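Local coordinates for hypothetical protein DUF871 (Enterococcus faecalis, PDB 2P0O) that is of unknown function but probably belongs with the 6-phospho-N-acetylmuramidases (MupG family), pairing a TIM barrel with a cyclophilin-like C-terminal part, at residues 143-148 / 162-167; 202-207 / 235-240. All coordinates share one frame; numbering follows the deposited sequence.

Interaction 1 of 2, residues 143-148 / 162-167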
loop_
_atom_site.group_PDB
_atom_site.type_symbol
_atom_site.label_atom_id
_atom_site.label_comp_id
_atom_site.label_asym_id
_atom_site.label_seq_id
_atom_site.Cartn_x
_atom_site.Cartn_y
_atom_site.Cartn_z
ATOM N N ALA A 143 -12.299 -1.455 -11.719
ATOM C CA ALA A 143 -11.280 -1.582 -12.746
ATOM C C ALA A 143 -9.977 -1.851 -12.021
ATOM O O ALA A 143 -9.497 -0.981 -11.283
ATOM C CB ALA A 143 -11.204 -0.313 -13.588
ATOM N N TRP A 144 -9.452 -3.068 -12.183
ATOM C CA TRP A 144 -8.191 -3.492 -11.540
ATOM C C TRP A 144 -7.014 -3.413 -12.488
ATOM O O TRP A 144 -7.040 -3.965 -13.607
ATOM C CB TRP A 144 -8.258 -4.939 -11.042
ATOM C CG TRP A 144 -9.099 -5.148 -9.867
ATOM C CD1 TRP A 144 -10.465 -5.079 -9.817
ATOM C CD2 TRP A 144 -8.664 -5.485 -8.546
ATOM N NE1 TRP A 144 -10.902 -5.339 -8.550
ATOM C CE2 TRP A 144 -9.825 -5.587 -7.741
ATOM C CE3 TRP A 144 -7.406 -5.673 -7.952
ATOM C CZ2 TRP A 144 -9.777 -5.911 -6.378
ATOM C CZ3 TRP A 144 -7.346 -5.984 -6.586
ATOM C CH2 TRP A 144 -8.525 -6.096 -5.817
ATOM N N HIS A 145 -5.969 -2.731 -12.043
ATOM C CA HIS A 145 -4.707 -2.770 -12.760
ATOM C C HIS A 145 -4.063 -4.116 -12.558
ATOM O O HIS A 145 -4.421 -4.870 -11.658
ATOM C CB HIS A 145 -3.788 -1.692 -12.231
ATOM C CG HIS A 145 -4.153 -0.330 -12.713
ATOM N ND1 HIS A 145 -3.767 0.142 -13.951
ATOM C CD2 HIS A 145 -4.858 0.662 -12.125
ATOM C CE1 HIS A 145 -4.237 1.367 -14.108
ATOM N NE2 HIS A 145 -4.900 1.704 -13.014
ATOM N N ASN A 146 -3.125 -4.420 -13.421
ATOM C CA ASN A 146 -2.351 -5.611 -13.315
ATOM C C ASN A 146 -1.153 -5.398 -12.428
ATOM O O ASN A 146 -0.882 -4.259 -12.015
ATOM C CB ASN A 146 -1.879 -5.986 -14.705
ATOM C CG ASN A 146 -3.026 -6.377 -15.619
ATOM O OD1 ASN A 146 -4.021 -6.942 -15.177
ATOM N ND2 ASN A 146 -2.858 -6.129 -16.921
ATOM N N TYR A 147 -0.437 -6.488 -12.134
ATOM C CA TYR A 147 0.912 -6.388 -11.544
ATOM C C TYR A 147 1.962 -6.986 -12.457
ATOM O O TYR A 147 1.638 -7.646 -13.445
ATOM C CB TYR A 147 0.993 -6.993 -10.138
ATOM C CG TYR A 147 0.452 -8.397 -10.028
ATOM C CD1 TYR A 147 1.136 -9.465 -10.593
ATOM C CD2 TYR A 147 -0.732 -8.653 -9.347
ATOM C CE1 TYR A 147 0.652 -10.778 -10.506
ATOM C CE2 TYR A 147 -1.233 -9.957 -9.253
ATOM C CZ TYR A 147 -0.521 -11.010 -9.822
ATOM O OH TYR A 147 -0.975 -12.297 -9.730
ATOM N N TYR A 148 3.227 -6.738 -12.146
ATOM C CA TYR A 148 4.280 -6.989 -13.127
ATOM C C TYR A 148 5.432 -7.696 -12.480
ATOM O O TYR A 148 6.290 -7.033 -11.900
ATOM C CB TYR A 148 4.701 -5.662 -13.793
ATOM C CG TYR A 148 3.532 -5.038 -14.498
ATOM C CD1 TYR A 148 3.187 -5.415 -15.817
ATOM C CD2 TYR A 148 2.711 -4.153 -13.844
ATOM C CE1 TYR A 148 2.053 -4.869 -16.445
ATOM C CE2 TYR A 148 1.588 -3.614 -14.461
ATOM C CZ TYR A 148 1.257 -3.986 -15.734
ATOM O OH TYR A 148 0.147 -3.408 -16.312
ATOM N N GLU A 162 -3.326 9.135 -16.285
ATOM C CA GLU A 162 -4.151 9.348 -17.461
ATOM C C GLU A 162 -5.291 8.344 -17.510
ATOM O O GLU A 162 -6.444 8.717 -17.714
ATOM C CB GLU A 162 -3.280 9.216 -18.704
ATOM C CG GLU A 162 -3.891 9.697 -19.990
ATOM C CD GLU A 162 -2.897 9.640 -21.170
ATOM O OE1 GLU A 162 -2.425 8.529 -21.555
ATOM O OE2 GLU A 162 -2.583 10.724 -21.713
ATOM N N LYS A 163 -4.956 7.069 -17.302
ATOM C CA LYS A 163 -5.923 5.985 -17.349
ATOM C C LYS A 163 -6.952 6.129 -16.234
ATOM O O LYS A 163 -8.150 6.046 -16.475
ATOM C CB LYS A 163 -5.188 4.638 -17.261
ATOM C CG LYS A 163 -6.039 3.379 -17.430
ATOM C CD LYS A 163 -6.753 3.304 -18.775
ATOM C CE LYS A 163 -5.855 2.825 -19.885
ATOM N NZ LYS A 163 -6.619 2.909 -21.153
ATOM N N ASN A 164 -6.475 6.368 -15.019
ATOM C CA ASN A 164 -7.337 6.433 -13.858
ATOM C C ASN A 164 -8.367 7.570 -13.935
ATOM O O ASN A 164 -9.535 7.383 -13.566
ATOM C CB ASN A 164 -6.508 6.507 -12.564
ATOM C CG ASN A 164 -5.658 5.259 -12.337
ATOM O OD1 ASN A 164 -5.883 4.201 -12.946
ATOM N ND2 ASN A 164 -4.665 5.384 -11.465
ATOM N N ARG A 165 -7.933 8.733 -14.411
ATOM C CA ARG A 165 -8.829 9.882 -14.565
ATOM C C ARG A 165 -9.975 9.545 -15.500
ATOM O O ARG A 165 -11.130 9.804 -15.195
ATOM C CB ARG A 165 -8.060 11.088 -15.088
ATOM C CG ARG A 165 -7.966 12.226 -14.086
ATOM C CD ARG A 165 -7.269 13.514 -14.630
ATOM N NE ARG A 165 -7.472 13.744 -16.062
ATOM C CZ ARG A 165 -8.466 14.463 -16.588
ATOM N NH1 ARG A 165 -9.382 15.034 -15.810
ATOM N NH2 ARG A 165 -8.541 14.604 -17.906
ATOM N N TRP A 166 -9.621 8.953 -16.637
ATOM C CA TRP A 166 -10.567 8.429 -17.618
ATOM C C TRP A 166 -11.508 7.426 -16.966
ATOM O O TRP A 166 -12.730 7.596 -17.021
ATOM C CB TRP A 166 -9.791 7.778 -18.763
ATOM C CG TRP A 166 -10.622 7.147 -19.844
ATOM C CD1 TRP A 166 -11.395 7.798 -20.781
ATOM C CD2 TRP A 166 -10.725 5.745 -20.148
ATOM N NE1 TRP A 166 -11.980 6.883 -21.634
ATOM C CE2 TRP A 166 -11.585 5.619 -21.270
ATOM C CE3 TRP A 166 -10.181 4.585 -19.584
ATOM C CZ2 TRP A 166 -11.914 4.377 -21.825
ATOM C CZ3 TRP A 166 -10.501 3.357 -20.139
ATOM C CH2 TRP A 166 -11.363 3.260 -21.241
ATOM N N LEU A 167 -10.939 6.400 -16.331
ATOM C CA LEU A 167 -11.738 5.385 -15.636
ATOM C C LEU A 167 -12.737 6.018 -14.682
ATOM O O LEU A 167 -13.919 5.691 -14.722
ATOM C CB LEU A 167 -10.858 4.338 -14.920
ATOM C CG LEU A 167 -9.992 3.431 -15.803
ATOM C CD1 LEU A 167 -8.877 2.725 -15.020
ATOM C CD2 LEU A 167 -10.805 2.420 -16.601
#

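Interaction 2 of 2, residues 202-207 / 235-240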
loop_
_atom_site.group_PDB
_atom_site.type_symbol
_atom_site.label_atom_id
_atom_site.label_comp_id
_atom_site.label_asym_id
_atom_site.label_seq_id
_atom_site.Cartn_x
_atom_site.Cartn_y
_atom_site.Cartn_z
ATOM N N ASN A 202 9.643 0.490 -0.334
ATOM C CA ASN A 202 8.867 0.283 0.895
ATOM C C ASN A 202 7.393 0.220 0.513
ATOM O O ASN A 202 6.855 1.195 0.015
ATOM C CB ASN A 202 9.106 1.455 1.874
ATOM C CG ASN A 202 8.392 1.267 3.208
ATOM O OD1 ASN A 202 7.350 0.604 3.294
ATOM N ND2 ASN A 202 8.963 1.825 4.256
ATOM N N PRO A 203 6.765 -0.951 0.686
ATOM C CA PRO A 203 5.341 -1.103 0.367
ATOM C C PRO A 203 4.422 -0.156 1.134
ATOM O O PRO A 203 3.399 0.294 0.585
ATOM C CB PRO A 203 5.039 -2.570 0.740
ATOM C CG PRO A 203 6.379 -3.251 0.756
ATOM C CD PRO A 203 7.385 -2.215 1.138
ATOM N N PHE A 204 4.752 0.143 2.387
ATOM C CA PHE A 204 3.937 1.075 3.174
ATOM C C PHE A 204 3.913 2.450 2.529
ATOM O O PHE A 204 2.849 3.039 2.383
ATOM C CB PHE A 204 4.415 1.149 4.645
ATOM C CG PHE A 204 3.860 2.331 5.421
ATOM C CD1 PHE A 204 2.551 2.317 5.897
ATOM C CD2 PHE A 204 4.659 3.441 5.692
ATOM C CE1 PHE A 204 2.026 3.394 6.611
ATOM C CE2 PHE A 204 4.152 4.527 6.401
ATOM C CZ PHE A 204 2.820 4.515 6.858
ATOM N N ALA A 205 5.093 2.967 2.166
ATOM C CA ALA A 205 5.158 4.275 1.534
ATOM C C ALA A 205 4.432 4.255 0.179
ATOM O O ALA A 205 3.808 5.228 -0.198
ATOM C CB ALA A 205 6.623 4.714 1.335
ATOM N N ALA A 206 4.549 3.142 -0.543
ATOM C CA ALA A 206 3.933 3.007 -1.851
ATOM C C ALA A 206 2.404 3.041 -1.727
ATOM O O ALA A 206 1.742 3.802 -2.437
ATOM C CB ALA A 206 4.412 1.703 -2.520
ATOM N N ALA A 207 1.875 2.274 -0.771
ATOM C CA ALA A 207 0.431 2.160 -0.540
ATOM C C ALA A 207 -0.189 3.465 -0.077
ATOM O O ALA A 207 -1.158 3.954 -0.655
ATOM C CB ALA A 207 0.116 1.011 0.464
ATOM N N GLY A 235 0.497 -0.531 10.750
ATOM C CA GLY A 235 -0.211 -0.585 12.004
ATOM C C GLY A 235 -0.059 0.710 12.751
ATOM O O GLY A 235 -1.035 1.234 13.285
ATOM N N TYR A 236 1.158 1.224 12.813
ATOM C CA TYR A 236 1.421 2.468 13.530
ATOM C C TYR A 236 0.623 3.637 12.911
ATOM O O TYR A 236 0.011 4.445 13.615
ATOM C CB TYR A 236 2.925 2.757 13.507
ATOM C CG TYR A 236 3.467 3.410 14.758
ATOM C CD1 TYR A 236 3.518 4.808 14.887
ATOM C CD2 TYR A 236 3.953 2.620 15.816
ATOM C CE1 TYR A 236 4.037 5.398 16.052
ATOM C CE2 TYR A 236 4.479 3.197 16.968
ATOM C CZ TYR A 236 4.514 4.578 17.084
ATOM O OH TYR A 236 5.028 5.114 18.256
ATOM N N TYR A 237 0.632 3.715 11.585
ATOM C CA TYR A 237 -0.103 4.738 10.870
ATOM C C TYR A 237 -1.594 4.571 11.084
ATOM O O TYR A 237 -2.328 5.535 11.278
ATOM C CB TYR A 237 0.178 4.617 9.371
ATOM C CG TYR A 237 -0.368 5.779 8.546
ATOM C CD1 TYR A 237 -0.029 7.088 8.877
ATOM C CD2 TYR A 237 -1.225 5.569 7.445
ATOM C CE1 TYR A 237 -0.512 8.171 8.148
ATOM C CE2 TYR A 237 -1.726 6.669 6.692
ATOM C CZ TYR A 237 -1.349 7.960 7.067
ATOM O OH TYR A 237 -1.775 9.070 6.392
ATOM N N HIS A 238 -2.061 3.333 11.038
ATOM C CA HIS A 238 -3.498 3.091 11.145
ATOM C C HIS A 238 -4.037 3.444 12.551
ATOM O O HIS A 238 -5.111 4.036 12.687
ATOM C CB HIS A 238 -3.780 1.656 10.701
ATOM C CG HIS A 238 -5.101 1.112 11.131
ATOM N ND1 HIS A 238 -6.271 1.374 10.448
ATOM C CD2 HIS A 238 -5.428 0.270 12.138
ATOM C CE1 HIS A 238 -7.262 0.718 11.022
ATOM N NE2 HIS A 238 -6.779 0.049 12.055
ATOM N N GLN A 239 -3.273 3.142 13.590
ATOM C CA GLN A 239 -3.736 3.408 14.957
ATOM C C GLN A 239 -3.526 4.832 15.427
ATOM O O GLN A 239 -4.293 5.331 16.254
ATOM C CB GLN A 239 -3.062 2.467 15.955
ATOM C CG GLN A 239 -3.478 1.046 15.794
ATOM C CD GLN A 239 -2.875 0.136 16.844
ATOM O OE1 GLN A 239 -2.618 0.542 17.993
ATOM N NE2 GLN A 239 -2.667 -1.119 16.458
ATOM N N THR A 240 -2.477 5.475 14.933
ATOM C CA THR A 240 -2.054 6.781 15.474
ATOM C C THR A 240 -2.008 7.925 14.463
ATOM O O THR A 240 -1.769 9.072 14.852
ATOM C CB THR A 240 -0.637 6.693 16.133
ATOM O OG1 THR A 240 0.398 6.619 15.118
ATOM C CG2 THR A 240 -0.547 5.473 17.100
#

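Interaction 1 of 2, residues 143-148 / 162-167
His145 and Asn164 meet through one short hydrogen bond between the loop just past strand 141-144 and helix 157-169. The CB of the histidine starts off to one side of the helix, and chi1 of -76°, with CG anti to the carbonyl carbon, swings the imidazole round to the helical segment. At the outer end of the ring CD2 and CE1 of His145 flank NE2, lying 3.8 and 3.5 Å from OD1 of Asn164, and CE1 also passes CG of Lys163 at 4.3 Å, an oblique, loose contact with the aliphatic part of the lysine. NE2 comes closest, giving its N-H to OD1 of Asn164 at 2.7 Å, so that imidazole N-H and amide oxygen answer each other in a buried place. The bond is nearly straight, 165° at the hydrogen, and lies in the amide's carbonyl plane, on a lone pair of OD1. That oxygen sits at the edge of the imidazole, in its plane, while the amide is turned 71° from the ring, so the groups do not stack.

The segments belong to one beta-alpha-beta unit of the TIM barrel, strand 141-144, helix 157-169 and strand 173-178, in which the helix packs on the outside of the parallel sheet. Such an interface suits small and branched apolar residues: CB of Ala143 points toward the helix and touches CD1 of Leu167 at 4.1 Å, with CD2 equally near. Val174 of the next strand touches His145, Asn164 and Leu167. The ring of Phe160, from earlier in the same helix, meets the imidazole.

Interaction 2 of 2, residues 202-207 / 235-240
The helical segments 203-207 and 235-240 come closest at Phe204 and Tyr237, whose CA atoms are 9.4 Å apart, a spacing wide enough for aromatic side chains to fill. Both rings are carried with CG anti to the backbone N, chi1 165° in Phe204 and -171° in Tyr237, and the two side chains cross at about a right angle. The outer edge of the phenylalanine does the touching: CE1 of Phe204 lies 3.5 Å from CB of Tyr237, and CZ of Phe204 is 3.8 Å from CG of Tyr237. The result is an offset edge-to-face pair, the Phe204 edge directed at the Tyr237 face, with centroids 5.7 Å apart and planes at 75°. Phenylalanine suits the buried side, whereas tyrosine can stand at a partly exposed position.

Asn202 is the N-cap of the first helix, its OD1 accepting weak bonds from the N atoms of Phe204 and Ala205. At the end of the second, Thr240 N and OG1 reach Tyr236 O from opposite faces of its carbonyl plane.

Around the pair, Phe234 meets Phe204 edge-to-face, and Phe243 of strand 242-247 stacks on Tyr237 and touches Phe204, so the aromatic packing joins helices 203-212 and 228-240 to the strand that follows.

In the fold
Interaction 1 closes before interaction 2 opens along the chain, and the two do not touch: their centres are 22 Å apart and their nearest atoms about 11 Å. Interaction 1 is local, joining the end of strand 141-144 and the loop after it to helix 157-169, the next helix in the chain. Interaction 2 pairs helices 203-212 and 228-240, which precede and follow the last barrel strand, 218-221. Helix 228-240 runs into strand 242-247, part of a separate mixed sheet. Interaction 1 thus holds a helix against the barrel wall within one beta-alpha-beta unit, whereas interaction 2 joins two helices beside the exit from the barrel to the C-terminal sheets.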